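Local coordinates for protein salt-tolerant glutaminase (Micrococcus luteus, PDB 3AGD) that probably hydrolyses L-glutamine to L-glutamate and ammonium, as a salt-tolerant member of the glutaminase family, at residues T14-V19 with D37-A42; R78-V83 with P226-R231; F96-L101 with R175-L180; V317-R322 with F328-G333. All coordinates share one frame; numbering follows the deposited sequence.

Contact 1 (T14-V19 with D37-A42); sequences TELGAV and DRFGIA
Phe39 turns its CG away from its own backbone N (chi1 -172°), and this sends the ring out from the chain toward the end of the first helix. Leu16 answers with CG opposite its carbonyl carbon (chi1 -62°), which leaves CB as the part of the side chain that meets the ring. The closest approach is between Leu16 CB and Phe39 CE2, at 3.6 Å. Leu16 CB also lies 4.1 Å from Phe39 CZ. The methylene therefore meets the rim of the ring, near its plane, and does not sit over a face. Gly17 follows along the same rim. Its N is 3.9 Å from Phe39 CE2, and its CA is 4.0 Å from Phe39 CD2. With no side chain at Gly17, the ring edge can lie close to the backbone here.

The place is the C-terminal end of helix 4-16, where a type I beta turn from Leu16 to Val19 leads the chain onward. Ala18 N bonds to Glu15 O at 2.9 Å, just where the helix gives way to this turn. Phe39 stands just before strand 40-44, which runs between strands 50-54 and 273-278 in the five-stranded antiparallel sheet of the glutaminase part. The contact thus packs the N-terminal helix against the entry to that strand.

The bond between Phe39 N and Asp55 OD2 ties down the backbone from which the ring projects. Val13 of the same helix and Arg290 of helix 289-301 also touch the Phe39 side chain. Leu16 reaches Leu293 and Arg297 of helix 289-301, and Glu15 OE2 forms a salt bridge with Arg297 NH1.

Contact 2 (R78-V83 with P226-R231); sequences RGFAAV and PSIVAR
Phe80 points its ring at the first turn of helix 227-240, leading with the CE1 and CZ corner. Two neighbouring residues of that turn receive it. CZ comes to 3.7 Å from Ile228 O, which lies at the edge of the ring and near its plane. The side chains of Phe80 and Val229 cross at a slant. Val229 CG2 is 3.8 Å from Phe80 CE1, and Val229 CA is 4.1 Å from Phe80 CZ. The ring corner thus meets both a methyl group and the helix backbone. Ile228 adds its CG1, 4.1 Å from Phe80 CZ. Its chi1 of -169° places CG1 opposite the backbone N, with the chain extended beyond it. The contact is small and mainly apolar.

Both partners lie near helix starts. Gly79 stands at the N-cap position of helix 80-84, and its positive phi also marks the chain leaving helix 67-78. Pro226 stands at the N-cap position of helix 227-240, and its backbone O takes the first-turn bonds from Val229 N and Ala230 N.

Helix 67-78 borders the contact from within the same chain: its Leu75 touches Phe80, and its Ala72 touches Val229. On the helix 227-240 side, Ile228 packs on Arg303 of the second subunit, and Arg231 packs on His305 of that subunit. The contact therefore joins short helix 80-84 to the start of helix 227-240, beside helix 67-78 and at the border with the second subunit.

Contact 3 (F96-L101 with R175-L180); sequences FNELSL and RSYGVL
Glu98 and Leu101 of the first segment both meet the ring of Tyr177. Phe96 comes first; its ring takes Leu101 CD1 at its edge, in plane, and packs on Leu170 and Met173 of helix 165-176. Asn97 then shapes the turn. Its OD1 accepts from Leu99 N at 2.8 Å, an Asx turn.

Glu98 extends its side chain toward the phenol, with CG opposite the backbone N (chi1 -172°). Tyr177 OH donates to Glu98 OE2 at 2.6 Å. The oxygen uses its anti lone pair, the one away from its partner oxygen. It lies at the ring edge in plane, but the carboxylate itself is turned 79° from the ring.

Ser100 helps hold the turn: its N and OG both bond to Asn97 O, the OG at 2.9 Å. Leu101 closes the segment over the ring. Its CB sits above the centre of one face, 3.9 Å from the centroid of the Tyr177 ring and 12° off the normal, a CH-pi contact. Leu101 CD1 adds an apolar touch at 3.9 Å from Tyr177 CD1, and Leu101 O is 3.6 Å from Tyr177 CD2. The ring is thus fixed by a bond at its hydroxyl and by packing on a face.

Tyr177 is the first residue beyond helix 165-176, which ends in a Schellman motif with Gly178 at C-prime. Met173 of this helix also touches Leu101. The contact pins the loop between helices 80-84 and 114-123 to the end of helix 165-176.

Contact 4 (V317-R322 with F328-G333); sequences VRFVER and FLHLQG
Phe319 and His330 lay their rings together in an offset stack, with centroids 4.3 Å apart and planes at 23°. Phe319 CZ lies over one face of the imidazole, toward its rim. His330 CB sits over one face of the Phe319 ring, a CH-pi contact, and Glu321 OE2 is above the opposite face near the rim. The Phe328 ring instead has Glu321 O at its edge, in plane. Phe319 takes a chi1 of 70°, with CG between its backbone N and carbonyl carbon, and this swings the ring alongside His330.

A second pair of flat groups lies toward the other end. Arg318 NH1 donates to Gln332 OE1 at 2.6 Å. The oxygen is in the guanidinium plane at its edge, while the amide is turned 87° from that plane. This polar pair is buried. Gln332 OE1 also bonds to Gln332 NE2 of the second subunit, and Gln332 NE2 bonds to Thr315 O.

The backbones pair antiparallel. Glu321 and Phe328 exchange two bonds, Glu321 N to Phe328 O at 3.0 Å and Phe328 N to Glu321 O at 2.8 Å. His330 N donates to Phe319 O at 3.1 Å. His330 O accepts from Arg318 N at 2.7 Å and, weakly, from Phe319 N at 3.4 Å. On the other face, Val317 and Val320 pack with Leu329 and Leu331, and helix 337-349 covers part of this side.

Arg318 and Phe319 both facing His330 make a classic beta bulge, set in the hairpin of strands 317-323 and 326-332 that opens the STAS domain's mixed sheet.

Overall arrangement
From the N terminus, contact 1 closes first, a short loop that brings helix 4-16 onto the entry to strand 40-44. Contact 2 opens next and spans a long stretch, half of it helical, joining helix 80-84 to helix 227-240. Contact 3 opens and closes within that span, tying the 96-101 loop to the end of helix 165-176; its nearest atoms are about 8 Å from those of contact 2. Contact 4 follows in series as a tight hairpin in the STAS part, and the other three belong to the glutaminase part. No two contacts cross along the chain. Contacts 2 and 4 both touch the second subunit.

Contact 1 (T14-V19 with D37-A42)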
loop_
_atom_site.group_PDB
_atom_site.type_symbol
_atom_site.label_atom_id
_atom_site.label_comp_id
_atom_site.label_asym_id
_atom_site.label_seq_id
_atom_site.Cartn_x
_atom_site.Cartn_y
_atom_site.Cartn_z
ATOM N N THR A 14 10.419 10.303 -25.359
ATOM C CA THR A 14 11.243 10.175 -26.559
ATOM C C THR A 14 11.565 8.716 -26.856
ATOM O O THR A 14 11.491 8.276 -28.003
ATOM C CB THR A 14 12.574 10.943 -26.418
ATOM O OG1 THR A 14 12.308 12.347 -26.335
ATOM C CG2 THR A 14 13.481 10.672 -27.618
ATOM N N GLU A 15 11.927 7.972 -25.817
ATOM C CA GLU A 15 12.267 6.567 -25.979
ATOM C C GLU A 15 11.066 5.725 -26.406
ATOM O O GLU A 15 11.040 5.183 -27.514
ATOM C CB GLU A 15 12.835 5.997 -24.681
ATOM C CG GLU A 15 13.478 4.636 -24.876
ATOM C CD GLU A 15 13.867 3.964 -23.576
ATOM O OE1 GLU A 15 14.318 4.663 -22.643
ATOM O OE2 GLU A 15 13.733 2.727 -23.493
ATOM N N LEU A 16 10.076 5.614 -25.527
ATOM C CA LEU A 16 8.890 4.824 -25.828
ATOM C C LEU A 16 8.200 5.322 -27.086
ATOM O O LEU A 16 7.539 4.554 -27.787
ATOM C CB LEU A 16 7.910 4.855 -24.652
ATOM C CG LEU A 16 8.435 4.272 -23.336
ATOM C CD1 LEU A 16 7.292 4.169 -22.327
ATOM C CD2 LEU A 16 9.054 2.901 -23.584
ATOM N N GLY A 17 8.364 6.610 -27.373
ATOM C CA GLY A 17 7.748 7.191 -28.551
ATOM C C GLY A 17 8.405 6.805 -29.867
ATOM O O GLY A 17 7.970 7.248 -30.931
ATOM N N ALA A 18 9.444 5.979 -29.803
ATOM C CA ALA A 18 10.146 5.542 -31.008
ATOM C C ALA A 18 9.291 4.571 -31.818
ATOM O O ALA A 18 9.563 4.316 -32.992
ATOM C CB ALA A 18 11.468 4.888 -30.634
ATOM N N VAL A 19 8.266 4.021 -31.179
ATOM C CA VAL A 19 7.352 3.092 -31.834
ATOM C C VAL A 19 5.932 3.451 -31.428
ATOM O O VAL A 19 5.725 4.138 -30.424
ATOM C CB VAL A 19 7.644 1.643 -31.425
ATOM C CG1 VAL A 19 9.020 1.236 -31.930
ATOM C CG2 VAL A 19 7.563 1.501 -29.910
ATOM N N ASP A 37 -0.376 10.012 -33.506
ATOM C CA ASP A 37 0.949 10.510 -33.166
ATOM C C ASP A 37 0.962 11.495 -31.993
ATOM O O ASP A 37 1.424 12.629 -32.128
ATOM C CB ASP A 37 1.581 11.163 -34.399
ATOM C CG ASP A 37 3.077 11.381 -34.247
ATOM O OD1 ASP A 37 3.657 12.116 -35.075
ATOM O OD2 ASP A 37 3.671 10.812 -33.306
ATOM N N ARG A 38 0.450 11.063 -30.846
ATOM C CA ARG A 38 0.432 11.906 -29.657
ATOM C C ARG A 38 0.823 11.062 -28.451
ATOM O O ARG A 38 0.414 9.907 -28.333
ATOM C CB ARG A 38 -0.946 12.564 -29.474
ATOM C CG ARG A 38 -1.248 13.578 -30.578
ATOM C CD ARG A 38 -2.316 14.605 -30.221
ATOM N NE ARG A 38 -3.682 14.091 -30.307
ATOM C CZ ARG A 38 -4.765 14.866 -30.343
ATOM N NH1 ARG A 38 -4.640 16.188 -30.305
ATOM N NH2 ARG A 38 -5.975 14.323 -30.409
ATOM N N PHE A 39 1.636 11.637 -27.570
ATOM C CA PHE A 39 2.122 10.922 -26.395
ATOM C C PHE A 39 2.509 11.903 -25.288
ATOM O O PHE A 39 3.484 12.644 -25.413
ATOM C CB PHE A 39 3.331 10.069 -26.804
ATOM C CG PHE A 39 3.822 9.122 -25.737
ATOM C CD1 PHE A 39 3.044 8.817 -24.625
ATOM C CD2 PHE A 39 5.063 8.503 -25.869
ATOM C CE1 PHE A 39 3.491 7.913 -23.665
ATOM C CE2 PHE A 39 5.520 7.594 -24.912
ATOM C CZ PHE A 39 4.729 7.299 -23.807
ATOM N N GLY A 40 1.735 11.904 -24.209
ATOM C CA GLY A 40 2.013 12.798 -23.101
ATOM C C GLY A 40 1.963 12.096 -21.759
ATOM O O GLY A 40 1.327 11.048 -21.614
ATOM N N ILE A 41 2.628 12.682 -20.769
ATOM C CA ILE A 41 2.672 12.107 -19.436
ATOM C C ILE A 41 2.814 13.206 -18.385
ATOM O O ILE A 41 3.435 14.237 -18.635
ATOM C CB ILE A 41 3.858 11.130 -19.315
ATOM C CG1 ILE A 41 3.808 10.401 -17.973
ATOM C CG2 ILE A 41 5.168 11.893 -19.454
ATOM C CD1 ILE A 41 4.708 9.191 -17.934
ATOM N N ALA A 42 2.240 12.981 -17.208
ATOM C CA ALA A 42 2.312 13.962 -16.135
ATOM C C ALA A 42 2.222 13.295 -14.773
ATOM O O ALA A 42 1.494 12.312 -14.596
ATOM C CB ALA A 42 1.187 14.983 -16.281
#

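Contact 2 (R78-V83 with P226-R231)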
loop_
_atom_site.group_PDB
_atom_site.type_symbol
_atom_site.label_atom_id
_atom_site.label_comp_id
_atom_site.label_asym_id
_atom_site.label_seq_id
_atom_site.Cartn_x
_atom_site.Cartn_y
_atom_site.Cartn_z
ATOM N N ARG A 78 -24.588 9.042 -1.416
ATOM C CA ARG A 78 -25.542 8.096 -0.846
ATOM C C ARG A 78 -25.065 7.280 0.350
ATOM O O ARG A 78 -25.870 6.627 1.008
ATOM C CB ARG A 78 -26.015 7.149 -1.955
ATOM C CG ARG A 78 -26.569 7.872 -3.178
ATOM C CD ARG A 78 -27.948 8.462 -2.906
ATOM N NE ARG A 78 -29.014 7.502 -3.165
ATOM C CZ ARG A 78 -29.342 7.063 -4.376
ATOM N NH1 ARG A 78 -28.696 7.497 -5.445
ATOM N NH2 ARG A 78 -30.318 6.182 -4.519
ATOM N N GLY A 79 -23.769 7.324 0.639
ATOM C CA GLY A 79 -23.246 6.546 1.750
ATOM C C GLY A 79 -22.877 5.145 1.283
ATOM O O GLY A 79 -23.361 4.679 0.249
ATOM N N PHE A 80 -22.026 4.464 2.043
ATOM C CA PHE A 80 -21.581 3.118 1.680
ATOM C C PHE A 80 -22.656 2.039 1.578
ATOM O O PHE A 80 -22.678 1.266 0.615
ATOM C CB PHE A 80 -20.499 2.646 2.654
ATOM C CG PHE A 80 -19.148 3.225 2.379
ATOM C CD1 PHE A 80 -18.895 4.572 2.596
ATOM C CD2 PHE A 80 -18.130 2.422 1.870
ATOM C CE1 PHE A 80 -17.643 5.121 2.306
ATOM C CE2 PHE A 80 -16.874 2.959 1.576
ATOM C CZ PHE A 80 -16.630 4.310 1.794
ATOM N N ALA A 81 -23.541 1.971 2.565
ATOM C CA ALA A 81 -24.581 0.948 2.560
ATOM C C ALA A 81 -25.419 0.973 1.288
ATOM O O ALA A 81 -25.659 -0.068 0.668
ATOM C CB ALA A 81 -25.478 1.109 3.786
ATOM N N ALA A 82 -25.858 2.167 0.901
ATOM C CA ALA A 82 -26.680 2.342 -0.287
ATOM C C ALA A 82 -25.953 1.942 -1.567
ATOM O O ALA A 82 -26.531 1.304 -2.445
ATOM C CB ALA A 82 -27.145 3.797 -0.385
ATOM N N VAL A 83 -24.688 2.329 -1.679
ATOM C CA VAL A 83 -23.913 1.996 -2.867
ATOM C C VAL A 83 -23.556 0.513 -2.895
ATOM O O VAL A 83 -23.671 -0.138 -3.936
ATOM C CB VAL A 83 -22.610 2.830 -2.941
ATOM C CG1 VAL A 83 -21.810 2.453 -4.183
ATOM C CG2 VAL A 83 -22.948 4.311 -2.970
ATOM N N PRO A 226 -13.708 12.236 1.689
ATOM C CA PRO A 226 -13.384 11.620 2.979
ATOM C C PRO A 226 -12.295 10.598 2.656
ATOM O O PRO A 226 -12.350 9.953 1.607
ATOM C CB PRO A 226 -14.697 10.948 3.378
ATOM C CG PRO A 226 -15.742 11.857 2.749
ATOM C CD PRO A 226 -15.147 12.118 1.385
ATOM N N SER A 227 -11.303 10.455 3.527
ATOM C CA SER A 227 -10.230 9.502 3.267
ATOM C C SER A 227 -10.783 8.096 3.064
ATOM O O SER A 227 -10.310 7.355 2.202
ATOM C CB SER A 227 -9.229 9.494 4.423
ATOM O OG SER A 227 -9.852 9.031 5.605
ATOM N N ILE A 228 -11.790 7.731 3.853
ATOM C CA ILE A 228 -12.380 6.400 3.743
ATOM C C ILE A 228 -12.971 6.149 2.348
ATOM O O ILE A 228 -12.990 5.012 1.872
ATOM C CB ILE A 228 -13.461 6.178 4.829
ATOM C CG1 ILE A 228 -13.867 4.707 4.859
ATOM C CG2 ILE A 228 -14.671 7.067 4.563
ATOM C CD1 ILE A 228 -14.900 4.379 5.922
ATOM N N VAL A 229 -13.450 7.205 1.691
ATOM C CA VAL A 229 -14.007 7.065 0.346
ATOM C C VAL A 229 -12.859 6.900 -0.643
ATOM O O VAL A 229 -12.915 6.064 -1.548
ATOM C CB VAL A 229 -14.843 8.304 -0.065
ATOM C CG1 VAL A 229 -15.043 8.318 -1.579
ATOM C CG2 VAL A 229 -16.205 8.274 0.642
ATOM N N ALA A 230 -11.815 7.703 -0.466
ATOM C CA ALA A 230 -10.658 7.637 -1.347
ATOM C C ALA A 230 -10.040 6.238 -1.291
ATOM O O ALA A 230 -9.694 5.661 -2.322
ATOM C CB ALA A 230 -9.633 8.685 -0.937
ATOM N N ARG A 231 -9.922 5.697 -0.082
ATOM C CA ARG A 231 -9.341 4.372 0.120
ATOM C C ARG A 231 -10.128 3.276 -0.592
ATOM O O ARG A 231 -9.547 2.344 -1.149
ATOM C CB ARG A 231 -9.270 4.047 1.615
ATOM C CG ARG A 231 -7.997 4.501 2.317
ATOM C CD ARG A 231 -8.053 4.108 3.789
ATOM N NE ARG A 231 -8.932 2.957 3.977
ATOM C CZ ARG A 231 -9.958 2.923 4.822
ATOM N NH1 ARG A 231 -10.238 3.978 5.578
ATOM N NH2 ARG A 231 -10.727 1.845 4.889
#

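Contact 3 (F96-L101 with R175-L180)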
loop_
_atom_site.group_PDB
_atom_site.type_symbol
_atom_site.label_atom_id
_atom_site.label_comp_id
_atom_site.label_asym_id
_atom_site.label_seq_id
_atom_site.Cartn_x
_atom_site.Cartn_y
_atom_site.Cartn_z
ATOM N N PHE A 96 -19.454 -9.972 -19.449
ATOM C CA PHE A 96 -20.630 -10.062 -18.591
ATOM C C PHE A 96 -21.272 -11.438 -18.502
ATOM O O PHE A 96 -21.555 -12.072 -19.515
ATOM C CB PHE A 96 -21.706 -9.067 -19.035
ATOM C CG PHE A 96 -22.911 -9.043 -18.127
ATOM C CD1 PHE A 96 -22.823 -8.492 -16.851
ATOM C CD2 PHE A 96 -24.117 -9.606 -18.531
ATOM C CE1 PHE A 96 -23.922 -8.505 -15.986
ATOM C CE2 PHE A 96 -25.225 -9.626 -17.675
ATOM C CZ PHE A 96 -25.126 -9.075 -16.399
ATOM N N ASN A 97 -21.508 -11.880 -17.273
ATOM C CA ASN A 97 -22.157 -13.157 -17.021
ATOM C C ASN A 97 -23.347 -12.849 -16.119
ATOM O O ASN A 97 -23.177 -12.298 -15.029
ATOM C CB ASN A 97 -21.210 -14.124 -16.311
ATOM C CG ASN A 97 -21.793 -15.522 -16.194
ATOM O OD1 ASN A 97 -22.958 -15.690 -15.834
ATOM N ND2 ASN A 97 -20.983 -16.530 -16.493
ATOM N N GLU A 98 -24.545 -13.196 -16.579
ATOM C CA GLU A 98 -25.777 -12.949 -15.830
ATOM C C GLU A 98 -25.730 -13.503 -14.405
ATOM O O GLU A 98 -26.349 -12.952 -13.497
ATOM C CB GLU A 98 -26.970 -13.564 -16.572
ATOM C CG GLU A 98 -28.323 -13.195 -15.987
ATOM C CD GLU A 98 -29.478 -13.852 -16.720
ATOM O OE1 GLU A 98 -29.275 -14.322 -17.855
ATOM O OE2 GLU A 98 -30.593 -13.889 -16.164
ATOM N N LEU A 99 -24.999 -14.597 -14.219
ATOM C CA LEU A 99 -24.871 -15.236 -12.913
ATOM C C LEU A 99 -24.432 -14.273 -11.811
ATOM O O LEU A 99 -24.837 -14.415 -10.663
ATOM C CB LEU A 99 -23.869 -16.391 -12.994
ATOM C CG LEU A 99 -24.232 -17.571 -13.901
ATOM C CD1 LEU A 99 -23.057 -18.540 -13.974
ATOM C CD2 LEU A 99 -25.470 -18.277 -13.363
ATOM N N SER A 100 -23.604 -13.297 -12.163
ATOM C CA SER A 100 -23.108 -12.327 -11.191
ATOM C C SER A 100 -24.234 -11.580 -10.483
ATOM O O SER A 100 -24.088 -11.177 -9.327
ATOM C CB SER A 100 -22.176 -11.321 -11.878
ATOM O OG SER A 100 -22.882 -10.501 -12.799
ATOM N N LEU A 101 -25.357 -11.406 -11.174
ATOM C CA LEU A 101 -26.510 -10.698 -10.616
ATOM C C LEU A 101 -27.490 -11.642 -9.932
ATOM O O LEU A 101 -28.297 -11.218 -9.103
ATOM C CB LEU A 101 -27.259 -9.951 -11.720
ATOM C CG LEU A 101 -26.456 -9.001 -12.603
ATOM C CD1 LEU A 101 -27.366 -8.438 -13.681
ATOM C CD2 LEU A 101 -25.849 -7.890 -11.750
ATOM N N ARG A 175 -31.771 -3.468 -14.914
ATOM C CA ARG A 175 -33.122 -3.063 -14.514
ATOM C C ARG A 175 -33.889 -4.331 -14.139
ATOM O O ARG A 175 -34.625 -4.364 -13.159
ATOM C CB ARG A 175 -33.860 -2.370 -15.668
ATOM C CG ARG A 175 -33.591 -0.882 -15.811
ATOM C CD ARG A 175 -34.207 -0.333 -17.095
ATOM N NE ARG A 175 -35.627 -0.654 -17.207
ATOM C CZ ARG A 175 -36.589 -0.071 -16.500
ATOM N NH1 ARG A 175 -36.293 0.879 -15.625
ATOM N NH2 ARG A 175 -37.849 -0.451 -16.660
ATOM N N SER A 176 -33.699 -5.363 -14.955
ATOM C CA SER A 176 -34.334 -6.660 -14.779
ATOM C C SER A 176 -34.136 -7.204 -13.368
ATOM O O SER A 176 -35.016 -7.869 -12.824
ATOM C CB SER A 176 -33.753 -7.641 -15.800
ATOM O OG SER A 176 -34.316 -8.926 -15.659
ATOM N N TYR A 177 -32.980 -6.920 -12.776
ATOM C CA TYR A 177 -32.683 -7.388 -11.425
ATOM C C TYR A 177 -32.819 -6.306 -10.360
ATOM O O TYR A 177 -32.318 -6.469 -9.246
ATOM C CB TYR A 177 -31.268 -7.980 -11.352
ATOM C CG TYR A 177 -31.133 -9.346 -11.982
ATOM C CD1 TYR A 177 -31.069 -9.494 -13.366
ATOM C CD2 TYR A 177 -31.093 -10.496 -11.193
ATOM C CE1 TYR A 177 -30.968 -10.750 -13.952
ATOM C CE2 TYR A 177 -30.994 -11.764 -11.770
ATOM C CZ TYR A 177 -30.930 -11.880 -13.148
ATOM O OH TYR A 177 -30.822 -13.122 -13.724
ATOM N N GLY A 178 -33.479 -5.203 -10.704
ATOM C CA GLY A 178 -33.678 -4.123 -9.750
ATOM C C GLY A 178 -32.469 -3.265 -9.407
ATOM O O GLY A 178 -32.513 -2.491 -8.452
ATOM N N VAL A 179 -31.389 -3.385 -10.171
ATOM C CA VAL A 179 -30.195 -2.589 -9.903
ATOM C C VAL A 179 -30.377 -1.170 -10.439
ATOM O O VAL A 179 -29.836 -0.217 -9.881
ATOM C CB VAL A 179 -28.943 -3.231 -10.535
ATOM C CG1 VAL A 179 -27.727 -2.326 -10.344
ATOM C CG2 VAL A 179 -28.690 -4.584 -9.892
ATOM N N LEU A 180 -31.140 -1.041 -11.522
ATOM C CA LEU A 180 -31.425 0.259 -12.120
ATOM C C LEU A 180 -32.926 0.507 -12.037
ATOM O O LEU A 180 -33.723 -0.417 -12.204
ATOM C CB LEU A 180 -31.000 0.294 -13.587
ATOM C CG LEU A 180 -29.514 0.177 -13.914
ATOM C CD1 LEU A 180 -29.316 0.358 -15.411
ATOM C CD2 LEU A 180 -28.735 1.227 -13.151
#

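Contact 4 (V317-R322 with F328-G333)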
loop_
_atom_site.group_PDB
_atom_site.type_symbol
_atom_site.label_atom_id
_atom_site.label_comp_id
_atom_site.label_asym_id
_atom_site.label_seq_id
_atom_site.Cartn_x
_atom_site.Cartn_y
_atom_site.Cartn_z
ATOM N N VAL A 317 9.395 11.175 15.312
ATOM C CA VAL A 317 10.129 11.775 16.419
ATOM C C VAL A 317 11.312 12.516 15.801
ATOM O O VAL A 317 12.270 11.893 15.341
ATOM C CB VAL A 317 10.652 10.708 17.411
ATOM C CG1 VAL A 317 11.489 11.373 18.494
ATOM C CG2 VAL A 317 9.478 9.962 18.048
ATOM N N ARG A 318 11.229 13.844 15.776
ATOM C CA ARG A 318 12.287 14.680 15.205
ATOM C C ARG A 318 13.551 14.594 16.069
ATOM O O ARG A 318 14.663 14.522 15.550
ATOM C CB ARG A 318 11.797 16.131 15.101
ATOM C CG ARG A 318 12.711 17.085 14.344
ATOM C CD ARG A 318 12.075 18.476 14.275
ATOM N NE ARG A 318 12.917 19.476 13.618
ATOM C CZ ARG A 318 13.071 19.599 12.301
ATOM N NH1 ARG A 318 12.439 18.783 11.464
ATOM N NH2 ARG A 318 13.857 20.552 11.816
ATOM N N PHE A 319 13.369 14.615 17.387
ATOM C CA PHE A 319 14.476 14.500 18.333
ATOM C C PHE A 319 13.982 14.469 19.776
ATOM O O PHE A 319 12.842 14.840 20.066
ATOM C CB PHE A 319 15.499 15.640 18.157
ATOM C CG PHE A 319 15.005 17.005 18.587
ATOM C CD1 PHE A 319 14.848 18.024 17.653
ATOM C CD2 PHE A 319 14.749 17.287 19.930
ATOM C CE1 PHE A 319 14.449 19.307 18.047
ATOM C CE2 PHE A 319 14.348 18.564 20.336
ATOM C CZ PHE A 319 14.199 19.576 19.393
ATOM N N VAL A 320 14.848 14.003 20.670
ATOM C CA VAL A 320 14.549 13.934 22.095
ATOM C C VAL A 320 15.826 14.367 22.796
ATOM O O VAL A 320 16.832 13.661 22.755
ATOM C CB VAL A 320 14.203 12.503 22.547
ATOM C CG1 VAL A 320 13.698 12.523 23.986
ATOM C CG2 VAL A 320 13.162 11.901 21.619
ATOM N N GLU A 321 15.792 15.536 23.422
ATOM C CA GLU A 321 16.968 16.052 24.105
ATOM C C GLU A 321 16.664 16.254 25.580
ATOM O O GLU A 321 15.502 16.315 25.974
ATOM C CB GLU A 321 17.404 17.360 23.441
ATOM C CG GLU A 321 17.452 17.228 21.924
ATOM C CD GLU A 321 18.032 18.436 21.220
ATOM O OE1 GLU A 321 17.702 19.578 21.602
ATOM O OE2 GLU A 321 18.810 18.235 20.265
ATOM N N ARG A 322 17.701 16.352 26.400
ATOM C CA ARG A 322 17.480 16.516 27.828
ATOM C C ARG A 322 18.278 17.624 28.485
ATOM O O ARG A 322 19.447 17.825 28.170
ATOM C CB ARG A 322 17.788 15.206 28.550
ATOM C CG ARG A 322 17.560 15.287 30.049
ATOM C CD ARG A 322 17.575 13.920 30.704
ATOM N NE ARG A 322 17.315 14.019 32.136
ATOM C CZ ARG A 322 17.164 12.979 32.948
ATOM N NH1 ARG A 322 16.933 13.179 34.240
ATOM N NH2 ARG A 322 17.235 11.741 32.470
ATOM N N PHE A 328 12.958 17.506 26.048
ATOM C CA PHE A 328 12.283 18.184 24.948
ATOM C C PHE A 328 12.069 17.139 23.872
ATOM O O PHE A 328 13.023 16.602 23.308
ATOM C CB PHE A 328 13.133 19.334 24.404
ATOM C CG PHE A 328 13.571 20.301 25.458
ATOM C CD1 PHE A 328 14.488 19.913 26.429
ATOM C CD2 PHE A 328 13.020 21.573 25.526
ATOM C CE1 PHE A 328 14.851 20.775 27.455
ATOM C CE2 PHE A 328 13.375 22.449 26.551
ATOM C CZ PHE A 328 14.290 22.047 27.520
ATOM N N LEU A 329 10.806 16.839 23.610
ATOM C CA LEU A 329 10.450 15.842 22.618
ATOM C C LEU A 329 9.724 16.544 21.469
ATOM O O LEU A 329 8.576 16.961 21.617
ATOM C CB LEU A 329 9.538 14.802 23.269
ATOM C CG LEU A 329 9.355 13.414 22.652
ATOM C CD1 LEU A 329 8.202 12.734 23.374
ATOM C CD2 LEU A 329 9.055 13.500 21.173
ATOM N N HIS A 330 10.397 16.680 20.331
ATOM C CA HIS A 330 9.798 17.334 19.171
ATOM C C HIS A 330 9.346 16.331 18.104
ATOM O O HIS A 330 10.129 15.490 17.653
ATOM C CB HIS A 330 10.787 18.332 18.569
ATOM C CG HIS A 330 10.933 19.592 19.365
ATOM N ND1 HIS A 330 11.204 19.592 20.716
ATOM C CD2 HIS A 330 10.840 20.894 19.001
ATOM C CE1 HIS A 330 11.271 20.838 21.151
ATOM N NE2 HIS A 330 11.054 21.646 20.130
ATOM N N LEU A 331 8.077 16.435 17.711
ATOM C CA LEU A 331 7.485 15.556 16.711
ATOM C C LEU A 331 7.405 16.258 15.354
ATOM O O LEU A 331 7.579 17.474 15.269
ATOM C CB LEU A 331 6.084 15.126 17.166
ATOM C CG LEU A 331 5.996 14.531 18.578
ATOM C CD1 LEU A 331 4.581 14.048 18.855
ATOM C CD2 LEU A 331 6.979 13.374 18.701
ATOM N N GLN A 332 7.137 15.497 14.295
ATOM C CA GLN A 332 7.054 16.073 12.951
ATOM C C GLN A 332 6.376 15.103 11.983
ATOM O O GLN A 332 6.167 13.936 12.315
ATOM C CB GLN A 332 8.465 16.387 12.436
ATOM C CG GLN A 332 9.273 15.132 12.129
ATOM C CD GLN A 332 10.736 15.404 11.837
ATOM O OE1 GLN A 332 11.107 16.503 11.427
ATOM N NE2 GLN A 332 11.576 14.391 12.033
ATOM N N GLY A 333 6.036 15.604 10.793
ATOM C CA GLY A 333 5.415 14.790 9.755
ATOM C C GLY A 333 3.916 14.570 9.824
ATOM O O GLY A 333 3.215 15.173 10.639
#